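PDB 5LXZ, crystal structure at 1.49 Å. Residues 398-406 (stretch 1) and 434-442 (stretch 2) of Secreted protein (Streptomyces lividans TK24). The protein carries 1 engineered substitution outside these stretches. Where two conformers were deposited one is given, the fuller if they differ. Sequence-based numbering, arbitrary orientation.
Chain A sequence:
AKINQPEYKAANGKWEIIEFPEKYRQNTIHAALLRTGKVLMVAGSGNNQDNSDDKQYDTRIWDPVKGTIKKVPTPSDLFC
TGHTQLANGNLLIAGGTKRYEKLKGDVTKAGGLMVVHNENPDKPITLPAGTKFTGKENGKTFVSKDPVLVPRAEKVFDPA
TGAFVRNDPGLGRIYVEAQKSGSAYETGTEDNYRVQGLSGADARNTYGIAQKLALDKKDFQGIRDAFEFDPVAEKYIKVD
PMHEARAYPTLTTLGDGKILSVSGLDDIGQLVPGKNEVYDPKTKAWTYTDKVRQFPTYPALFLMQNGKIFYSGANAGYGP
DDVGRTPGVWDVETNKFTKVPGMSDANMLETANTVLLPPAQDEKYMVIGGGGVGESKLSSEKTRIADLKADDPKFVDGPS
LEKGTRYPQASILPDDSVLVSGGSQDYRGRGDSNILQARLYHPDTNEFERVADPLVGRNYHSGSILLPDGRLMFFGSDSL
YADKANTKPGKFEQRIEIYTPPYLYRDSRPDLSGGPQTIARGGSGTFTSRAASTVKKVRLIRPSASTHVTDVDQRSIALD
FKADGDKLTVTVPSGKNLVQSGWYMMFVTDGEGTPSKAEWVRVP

Stretch 1 (398-406) GPSLEKGTR
Stretch 2, residues 434-442: NILQARLYH

How do the two backbones lie against each other? They run antiparallel: CA of Pro-399 is 8.5 Å from CA of Tyr-441, CA of Leu-401 is 8.8 Å from CA of Arg-439, and CA of Thr-405 is 7.6 Å from CA of Ile-435. No backbone-to-backbone hydrogen bond spans such gaps, so side chains and water make the contact. Stretch 1 is irregular but mostly extended, except at Glu-402 (phi/psi -76/-38). Stretch 2 becomes a strand from Ala-438 to His-442, where Arg-439 (-140/152) is typical; before it, a weak hydrogen bond of 3.1 Å runs from Gln-437 N to Ile-435 O.

What does Ile-435, the residue with the most covered surface, touch? Its CA-to-CB bond points toward stretch 1, and its m,t rotamer (chi1 -60°, chi2 164°) carries CD1 up against the segment Lys-403 to Thr-405. Ile-435 CD1 lies 4.1 Å from Lys-403 CB, 3.4 Å from Gly-404 O and 3.4 Å from Thr-405 OG1. These are van der Waals contacts, since a methyl offers no polar partner; Thr-405 (chi1 -55°, m) instead donates from OG1 to Lys-403 O at 2.8 Å, satisfying its hydroxyl within its own stretch.

How does Arg-439 reach across? Its CA-to-CB bond too points toward stretch 1; the side chain has chi1 -67° (m), chi2 162° (t), chi3 173° (t) and chi4 75°. Its aliphatic part packs on Leu-401 (m,t), Arg-439 CD to Leu-401 CD2 at 3.8 Å, while Arg-439 NH2 lies 3.5 Å from Glu-402 N and 3.6 Å from Glu-402 CB. The guanidinium is held from its own side: Arg-439 NH1 and NH2 each donate to Gln-437 OE1 at 2.9 Å. Water 1 completes a bridge, accepting from Arg-439 NE at 2.9 Å and donating to Ser-400 O at 2.9 Å.

What makes Gln-437 the polar link? With chi1 -61° (m), chi2 180° (t) and chi3 -5°, its amide uses both ends. Gln-437 NE2 donates to Glu-402 OE1 at 2.9 Å (angle 154°), the one direct hydrogen bond between the stretches, reached by an extended Glu-402 (t,t, chi3 8°). Gln-437 OE1, besides holding the Arg-439 guanidinium, accepts from water 2 at 2.8 Å, and that water accepts from Lys-403 N at 3.1 Å.

What closes the other end? Pro-399, C-gamma endo with phi/psi -66/149, sets CG 3.7 Å from Tyr-441 CE1. The tyrosine (chi1 175°, t; chi2 68°) receives it at the ring edge, near the ring plane, an apolar contact.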

# COMPACT_ATOMS: atom_id res chain seq x y z
N GLY A 398 7.00 -18.60 -8.14
CA GLY A 398 5.83 -18.92 -8.96
C GLY A 398 6.15 -18.59 -10.41
O GLY A 398 7.31 -18.42 -10.82
N PRO A 399 5.11 -18.47 -11.23
CA PRO A 399 5.34 -18.10 -12.62
C PRO A 399 5.88 -16.70 -12.76
O PRO A 399 5.53 -15.79 -11.97
CB PRO A 399 3.93 -18.21 -13.25
CG PRO A 399 3.02 -17.92 -12.12
CD PRO A 399 3.66 -18.51 -10.90
N SER A 400 6.68 -16.48 -13.78
CA SER A 400 7.24 -15.17 -14.02
C SER A 400 6.45 -14.31 -14.99
O SER A 400 5.76 -14.82 -15.87
CB SER A 400 8.66 -15.27 -14.53
OG SER A 400 9.47 -15.84 -13.52
N LEU A 401 6.59 -13.00 -14.81
CA LEU A 401 6.18 -12.01 -15.77
C LEU A 401 7.20 -11.98 -16.91
O LEU A 401 8.28 -12.60 -16.80
CB LEU A 401 6.12 -10.64 -15.10
CG LEU A 401 5.21 -10.56 -13.88
CD1 LEU A 401 5.49 -9.31 -13.08
CD2 LEU A 401 3.75 -10.62 -14.30
N GLU A 402 6.89 -11.27 -17.97
CA GLU A 402 7.84 -11.13 -19.09
C GLU A 402 8.96 -10.16 -18.75
O GLU A 402 10.10 -10.41 -19.14
CB GLU A 402 7.13 -10.72 -20.40
CG GLU A 402 8.09 -10.53 -21.58
CD GLU A 402 7.50 -9.84 -22.80
OE1 GLU A 402 6.38 -9.33 -22.75
OE2 GLU A 402 8.21 -9.82 -23.85
N LYS A 403 8.68 -9.08 -18.04
CA LYS A 403 9.61 -8.00 -17.79
C LYS A 403 9.63 -7.72 -16.31
O LYS A 403 8.65 -7.97 -15.65
CB LYS A 403 9.12 -6.74 -18.50
CG LYS A 403 9.12 -6.89 -20.02
CD LYS A 403 8.44 -5.71 -20.66
CE LYS A 403 8.37 -5.94 -22.16
NZ LYS A 403 7.88 -4.75 -22.87
N GLY A 404 10.72 -7.18 -15.83
CA GLY A 404 10.77 -6.69 -14.48
C GLY A 404 9.72 -5.62 -14.32
O GLY A 404 9.56 -4.74 -15.15
N THR A 405 9.00 -5.70 -13.21
CA THR A 405 7.79 -4.88 -13.02
C THR A 405 7.70 -4.31 -11.62
O THR A 405 7.42 -5.09 -10.69
CB THR A 405 6.54 -5.75 -13.27
OG1 THR A 405 6.62 -6.37 -14.57
CG2 THR A 405 5.28 -4.92 -13.23
N ARG A 406 7.92 -3.00 -11.47
CA ARG A 406 7.52 -2.27 -10.27
C ARG A 406 6.02 -1.96 -10.31
O ARG A 406 5.44 -1.74 -11.37
CB ARG A 406 8.23 -0.92 -10.17
CG ARG A 406 9.71 -0.96 -9.88
CD ARG A 406 10.21 0.44 -9.87
NE ARG A 406 11.58 0.57 -9.42
CZ ARG A 406 11.98 0.66 -8.15
NH1 ARG A 406 11.11 0.52 -7.13
NH2 ARG A 406 13.24 0.88 -7.86
N ASN A 434 6.15 2.20 -18.63
CA ASN A 434 4.89 1.52 -18.29
C ASN A 434 4.72 0.25 -19.11
O ASN A 434 5.05 0.21 -20.29
CB ASN A 434 3.69 2.41 -18.53
CG ASN A 434 3.53 3.48 -17.50
OD1 ASN A 434 3.97 3.32 -16.36
ND2 ASN A 434 2.85 4.55 -17.86
N ILE A 435 4.27 -0.80 -18.45
CA ILE A 435 4.06 -2.11 -19.05
C ILE A 435 2.56 -2.26 -19.26
O ILE A 435 1.82 -2.47 -18.29
CB ILE A 435 4.61 -3.22 -18.16
CG1 ILE A 435 6.11 -3.03 -17.96
CG2 ILE A 435 4.32 -4.58 -18.77
CD1 ILE A 435 6.67 -3.86 -16.79
N LEU A 436 2.12 -2.22 -20.50
CA LEU A 436 0.68 -2.32 -20.76
C LEU A 436 0.35 -3.80 -21.04
O LEU A 436 0.04 -4.23 -22.17
CB LEU A 436 0.18 -1.33 -21.84
CG LEU A 436 -0.05 0.11 -21.33
CD1 LEU A 436 1.22 0.79 -20.86
CD2 LEU A 436 -0.71 1.01 -22.37
N GLN A 437 0.43 -4.60 -19.98
CA GLN A 437 0.15 -6.03 -20.01
C GLN A 437 -0.67 -6.40 -18.81
O GLN A 437 -0.48 -5.80 -17.73
CB GLN A 437 1.40 -6.89 -19.98
CG GLN A 437 2.32 -6.66 -21.14
CD GLN A 437 3.55 -7.52 -21.09
OE1 GLN A 437 3.80 -8.26 -20.14
NE2 GLN A 437 4.38 -7.39 -22.14
N ALA A 438 -1.59 -7.31 -18.99
CA ALA A 438 -2.38 -7.89 -17.92
C ALA A 438 -2.40 -9.39 -18.02
O ALA A 438 -2.43 -9.94 -19.14
CB ALA A 438 -3.80 -7.35 -17.93
N ARG A 439 -2.48 -10.06 -16.89
CA ARG A 439 -2.51 -11.48 -16.78
C ARG A 439 -3.49 -11.90 -15.72
O ARG A 439 -3.72 -11.19 -14.74
CB ARG A 439 -1.15 -12.03 -16.38
CG ARG A 439 -0.07 -11.84 -17.42
CD ARG A 439 1.29 -12.01 -16.78
NE ARG A 439 2.34 -11.99 -17.81
CZ ARG A 439 2.76 -10.90 -18.44
NH1 ARG A 439 2.33 -9.69 -18.12
NH2 ARG A 439 3.67 -11.02 -19.44
N LEU A 440 -4.04 -13.09 -15.90
CA LEU A 440 -4.71 -13.80 -14.85
C LEU A 440 -3.80 -14.87 -14.28
O LEU A 440 -3.28 -15.72 -15.04
CB LEU A 440 -6.02 -14.42 -15.33
CG LEU A 440 -7.12 -13.48 -15.77
CD1 LEU A 440 -8.23 -14.27 -16.42
CD2 LEU A 440 -7.67 -12.63 -14.62
N TYR A 441 -3.57 -14.85 -12.97
CA TYR A 441 -2.89 -15.94 -12.28
C TYR A 441 -3.95 -16.94 -11.85
O TYR A 441 -4.99 -16.57 -11.31
CB TYR A 441 -2.17 -15.42 -11.04
CG TYR A 441 -1.58 -16.53 -10.23
CD1 TYR A 441 -0.50 -17.29 -10.73
CD2 TYR A 441 -2.11 -16.90 -9.01
CE1 TYR A 441 -0.00 -18.37 -10.00
CE2 TYR A 441 -1.59 -17.93 -8.28
CZ TYR A 441 -0.54 -18.68 -8.77
OH TYR A 441 -0.06 -19.72 -8.04
N HIS A 442 -3.69 -18.21 -12.11
CA HIS A 442 -4.60 -19.27 -11.78
C HIS A 442 -3.95 -20.11 -10.69
O HIS A 442 -2.98 -20.81 -10.98
CB HIS A 442 -4.84 -20.10 -13.04
CG HIS A 442 -5.57 -19.37 -14.11
ND1 HIS A 442 -6.91 -19.04 -14.00
CD2 HIS A 442 -5.15 -18.87 -15.29
CE1 HIS A 442 -7.29 -18.39 -15.09
NE2 HIS A 442 -6.25 -18.29 -15.89
O HOH W 1 3.79 -14.46 -17.90
O HOH W 2 5.66 -8.57 -18.09